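Local coordinates for protein Xaa-Pro dipeptidase (Lactobacillus brevis, PDB 3I7M) that probably acts, as the full-length enzyme, as a manganese-dependent metallo-aminopeptidase of family M24B, of which this chain is the N-terminal domain, at residues His17-Thr28 against Asn98-Leu109. Sequence-based numbering, arbitrary orientation. Where two conformers were deposited one is given.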
# COMPACT_ATOMS: atom_id res chain seq x y z
N HIS A 17 4.95 -12.53 -9.21
CA HIS A 17 6.02 -11.84 -9.88
C HIS A 17 5.76 -10.32 -9.84
O HIS A 17 6.08 -9.58 -10.79
CB HIS A 17 6.16 -12.43 -11.31
CG HIS A 17 5.99 -13.94 -11.37
ND1 HIS A 17 4.95 -14.55 -12.04
CD2 HIS A 17 6.68 -14.94 -10.77
CE1 HIS A 17 5.02 -15.86 -11.88
NE2 HIS A 17 6.08 -16.12 -11.14
N ALA A 18 5.15 -9.87 -8.76
CA ALA A 18 4.85 -8.45 -8.56
C ALA A 18 6.01 -7.78 -7.84
O ALA A 18 6.57 -8.31 -6.86
CB ALA A 18 3.60 -8.29 -7.71
N SER A 19 6.34 -6.57 -8.27
CA SER A 19 7.29 -5.78 -7.57
C SER A 19 6.83 -5.31 -6.20
O SER A 19 7.65 -5.04 -5.29
CB SER A 19 7.67 -4.53 -8.36
OG SER A 19 8.27 -4.87 -9.63
N MSE A 20 5.52 -5.11 -6.11
CA MSE A 20 4.93 -4.67 -4.84
C MSE A 20 3.44 -4.83 -4.97
O MSE A 20 2.88 -4.94 -6.06
CB MSE A 20 5.26 -3.27 -4.46
CG MSE A 20 4.74 -2.29 -5.46
SE MSE A 20 5.38 -0.50 -5.12
CE MSE A 20 4.27 0.43 -6.22
N THR A 21 2.80 -4.86 -3.81
CA THR A 21 1.35 -4.82 -3.66
C THR A 21 0.99 -3.53 -2.93
O THR A 21 1.55 -3.29 -1.85
CB THR A 21 0.90 -6.04 -2.94
OG1 THR A 21 1.07 -7.17 -3.82
CG2 THR A 21 -0.55 -5.96 -2.56
N TYR A 22 0.03 -2.78 -3.47
CA TYR A 22 -0.42 -1.51 -2.88
C TYR A 22 -1.81 -1.75 -2.37
O TYR A 22 -2.74 -1.92 -3.18
CB TYR A 22 -0.36 -0.44 -3.96
CG TYR A 22 -0.83 0.91 -3.46
CD1 TYR A 22 0.08 1.81 -2.94
CD2 TYR A 22 -2.11 1.32 -3.65
CE1 TYR A 22 -0.35 3.03 -2.46
CE2 TYR A 22 -2.56 2.59 -3.17
CZ TYR A 22 -1.63 3.40 -2.63
OH TYR A 22 -2.07 4.64 -2.12
N LEU A 23 -2.01 -1.79 -1.05
CA LEU A 23 -3.32 -2.02 -0.40
C LEU A 23 -3.90 -0.67 0.02
O LEU A 23 -3.19 0.15 0.66
CB LEU A 23 -3.13 -2.90 0.80
CG LEU A 23 -2.61 -4.29 0.46
CD1 LEU A 23 -2.42 -5.03 1.80
CD2 LEU A 23 -3.45 -5.08 -0.52
N SER A 24 -5.13 -0.45 -0.42
CA SER A 24 -5.85 0.83 -0.19
C SER A 24 -7.19 0.66 0.48
O SER A 24 -7.82 1.70 0.81
CB SER A 24 -6.03 1.52 -1.56
OG SER A 24 -6.73 0.65 -2.47
N ASN A 25 -7.74 -0.55 0.55
CA ASN A 25 -9.08 -0.75 1.09
C ASN A 25 -9.01 -0.60 2.61
O ASN A 25 -8.30 -1.36 3.22
CB ASN A 25 -9.62 -2.12 0.64
CG ASN A 25 -11.03 -2.39 1.03
OD1 ASN A 25 -11.63 -1.65 1.85
ND2 ASN A 25 -11.59 -3.40 0.44
N PRO A 26 -9.74 0.38 3.18
CA PRO A 26 -9.62 0.53 4.64
C PRO A 26 -10.00 -0.78 5.37
O PRO A 26 -9.48 -1.03 6.44
CB PRO A 26 -10.61 1.62 4.98
CG PRO A 26 -10.89 2.36 3.69
CD PRO A 26 -10.59 1.41 2.56
N LYS A 27 -10.91 -1.56 4.82
CA LYS A 27 -11.29 -2.87 5.46
C LYS A 27 -10.12 -3.82 5.44
O LYS A 27 -9.90 -4.58 6.39
CB LYS A 27 -12.47 -3.49 4.76
CG LYS A 27 -13.80 -2.70 4.86
CD LYS A 27 -14.49 -2.81 6.23
CE LYS A 27 -15.71 -1.86 6.34
NZ LYS A 27 -16.35 -1.79 7.72
N THR A 28 -9.32 -3.83 4.37
CA THR A 28 -8.14 -4.66 4.33
C THR A 28 -7.10 -4.18 5.33
O THR A 28 -6.49 -4.98 6.05
CB THR A 28 -7.53 -4.63 2.92
OG1 THR A 28 -8.56 -5.04 2.04
CG2 THR A 28 -6.33 -5.56 2.82
N ASN A 98 12.10 -0.39 -8.52
CA ASN A 98 11.59 0.32 -9.69
C ASN A 98 10.48 -0.57 -10.17
O ASN A 98 10.75 -1.56 -10.87
CB ASN A 98 12.67 0.49 -10.77
CG ASN A 98 12.14 1.13 -12.06
OD1 ASN A 98 11.07 1.72 -12.10
ND2 ASN A 98 12.95 1.03 -13.12
N PRO A 99 9.23 -0.27 -9.77
CA PRO A 99 8.20 -1.30 -9.95
C PRO A 99 7.81 -1.60 -11.37
O PRO A 99 7.59 -0.69 -12.22
CB PRO A 99 6.99 -0.76 -9.19
CG PRO A 99 7.20 0.65 -9.05
CD PRO A 99 8.71 0.91 -9.04
N GLU A 100 7.68 -2.88 -11.64
CA GLU A 100 7.15 -3.34 -12.91
C GLU A 100 5.72 -3.76 -12.65
O GLU A 100 4.86 -2.88 -12.56
CB GLU A 100 8.03 -4.43 -13.52
CG GLU A 100 9.39 -3.84 -13.94
CD GLU A 100 10.29 -4.80 -14.69
OE1 GLU A 100 9.81 -5.82 -15.22
OE2 GLU A 100 11.50 -4.51 -14.73
N HIS A 101 5.42 -5.03 -12.43
CA HIS A 101 4.06 -5.42 -12.12
C HIS A 101 3.71 -5.00 -10.71
O HIS A 101 4.49 -5.23 -9.78
CB HIS A 101 3.81 -6.89 -12.33
CG HIS A 101 4.03 -7.32 -13.73
ND1 HIS A 101 3.04 -7.29 -14.68
CD2 HIS A 101 5.18 -7.62 -14.37
CE1 HIS A 101 3.56 -7.71 -15.83
NE2 HIS A 101 4.86 -7.88 -15.68
N VAL A 102 2.59 -4.28 -10.56
CA VAL A 102 2.06 -3.81 -9.28
C VAL A 102 0.67 -4.37 -9.06
O VAL A 102 -0.17 -4.31 -9.97
CB VAL A 102 2.04 -2.26 -9.18
CG1 VAL A 102 1.53 -1.85 -7.83
CG2 VAL A 102 3.43 -1.69 -9.43
N ALA A 103 0.41 -5.00 -7.92
CA ALA A 103 -0.91 -5.48 -7.57
C ALA A 103 -1.62 -4.43 -6.75
O ALA A 103 -1.00 -3.75 -5.91
CB ALA A 103 -0.78 -6.75 -6.76
N ILE A 104 -2.90 -4.27 -7.05
CA ILE A 104 -3.79 -3.33 -6.34
C ILE A 104 -5.11 -4.06 -6.00
O ILE A 104 -5.38 -5.15 -6.55
CB ILE A 104 -4.05 -2.03 -7.12
CG1 ILE A 104 -4.45 -2.33 -8.54
CG2 ILE A 104 -2.79 -1.15 -7.06
CD1 ILE A 104 -5.05 -1.18 -9.25
N GLU A 105 -5.95 -3.46 -5.19
CA GLU A 105 -7.27 -3.95 -4.85
C GLU A 105 -8.21 -3.23 -5.81
O GLU A 105 -8.81 -2.18 -5.54
CB GLU A 105 -7.62 -3.56 -3.40
CG GLU A 105 -6.67 -4.27 -2.45
CD GLU A 105 -7.03 -3.99 -1.02
OE1 GLU A 105 -6.55 -2.98 -0.46
OE2 GLU A 105 -7.76 -4.82 -0.43
N LYS A 106 -8.38 -3.82 -6.98
CA LYS A 106 -9.08 -3.13 -8.06
C LYS A 106 -10.54 -2.93 -7.79
O LYS A 106 -11.17 -2.02 -8.35
CB LYS A 106 -8.93 -3.90 -9.38
CG LYS A 106 -7.50 -3.90 -9.82
CD LYS A 106 -7.29 -4.42 -11.27
CE LYS A 106 -5.88 -4.16 -11.79
NZ LYS A 106 -5.70 -4.69 -13.25
N GLY A 107 -11.18 -3.75 -6.97
CA GLY A 107 -12.58 -3.53 -6.65
C GLY A 107 -12.85 -2.28 -5.86
O GLY A 107 -13.99 -1.77 -5.86
N GLN A 108 -11.85 -1.74 -5.19
CA GLN A 108 -11.98 -0.57 -4.33
C GLN A 108 -11.22 0.64 -4.86
O GLN A 108 -11.71 1.76 -4.66
CB GLN A 108 -11.54 -0.93 -2.88
CG GLN A 108 -11.62 0.24 -1.90
CD GLN A 108 -10.44 1.13 -1.85
OE1 GLN A 108 -10.52 2.29 -1.32
NE2 GLN A 108 -9.36 0.62 -2.24
N LEU A 109 -10.04 0.49 -5.43
CA LEU A 109 -9.17 1.64 -5.74
C LEU A 109 -9.76 2.42 -6.90
O LEU A 109 -10.09 1.83 -7.95
CB LEU A 109 -7.76 1.15 -6.03
CG LEU A 109 -6.74 2.27 -6.21
CD1 LEU A 109 -6.62 3.14 -4.96
CD2 LEU A 109 -5.39 1.73 -6.64
O HOH W 1 7.24 -7.37 -11.60
O HOH W 2 -5.13 -0.98 -4.05
O HOH W 3 -10.18 -5.35 -1.30
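Glu105 reaches across from the end of strand 101-104 and grips the turn that leads into helix 26-33. Its OE1 takes two backbone donors: Ser24 N, 2.9 Å away and nearly in line with the C-O bond, and Asn25 N, also 2.9 Å from OE1 but tilted above the carboxylate plane. OE2 offers its syn lone pair to Thr28 OG1 at 2.6 Å, while Leu23 CD2 packs against CG. With an alanine in place of Glu105, the amides of Ser24 and Asn25 and the Thr28 hydroxyl would probably lose their shared carboxylate, and the turn be less firmly held. Asn25 N-caps the helix: chi1 of -175° turns CG away from its own N, and OD1 accepts from Lys27 N, above the carbonyl plane. Gln108 NE2 donates to Ser24 OG at 2.6 Å; OG lies in the Gln108 amide plane, but the bond is bent (132°).

Between the strands, Tyr22 N to Ala103 O (2.8 Å) and Ala103 N to Met20 O tie the backbones. Ala103 CB lies 3.5 Å from Thr21 OG1, itself hydrogen-bonded to Thr13 OG1 of helix 5-15; on the other face selenomethionine Met20 CE packs on Val102 CG1 (3.9 Å), near Val92 of helix 84-94. A water bridges Tyr22 O, Ser24 OG and Glu105 N where the strands part. The His17/Glu100 end is more exposed: besides Ser19 N to His101 O and the straight Glu100 N to Ser19 OG bond (173°), water links His17 O to His101 N. Strands 20-23 and 101-104 are parallel neighbours inside the mixed, helix-flanked sheet of the creatinase/prolidase N-terminal domain, with 125-129 beyond 101-104.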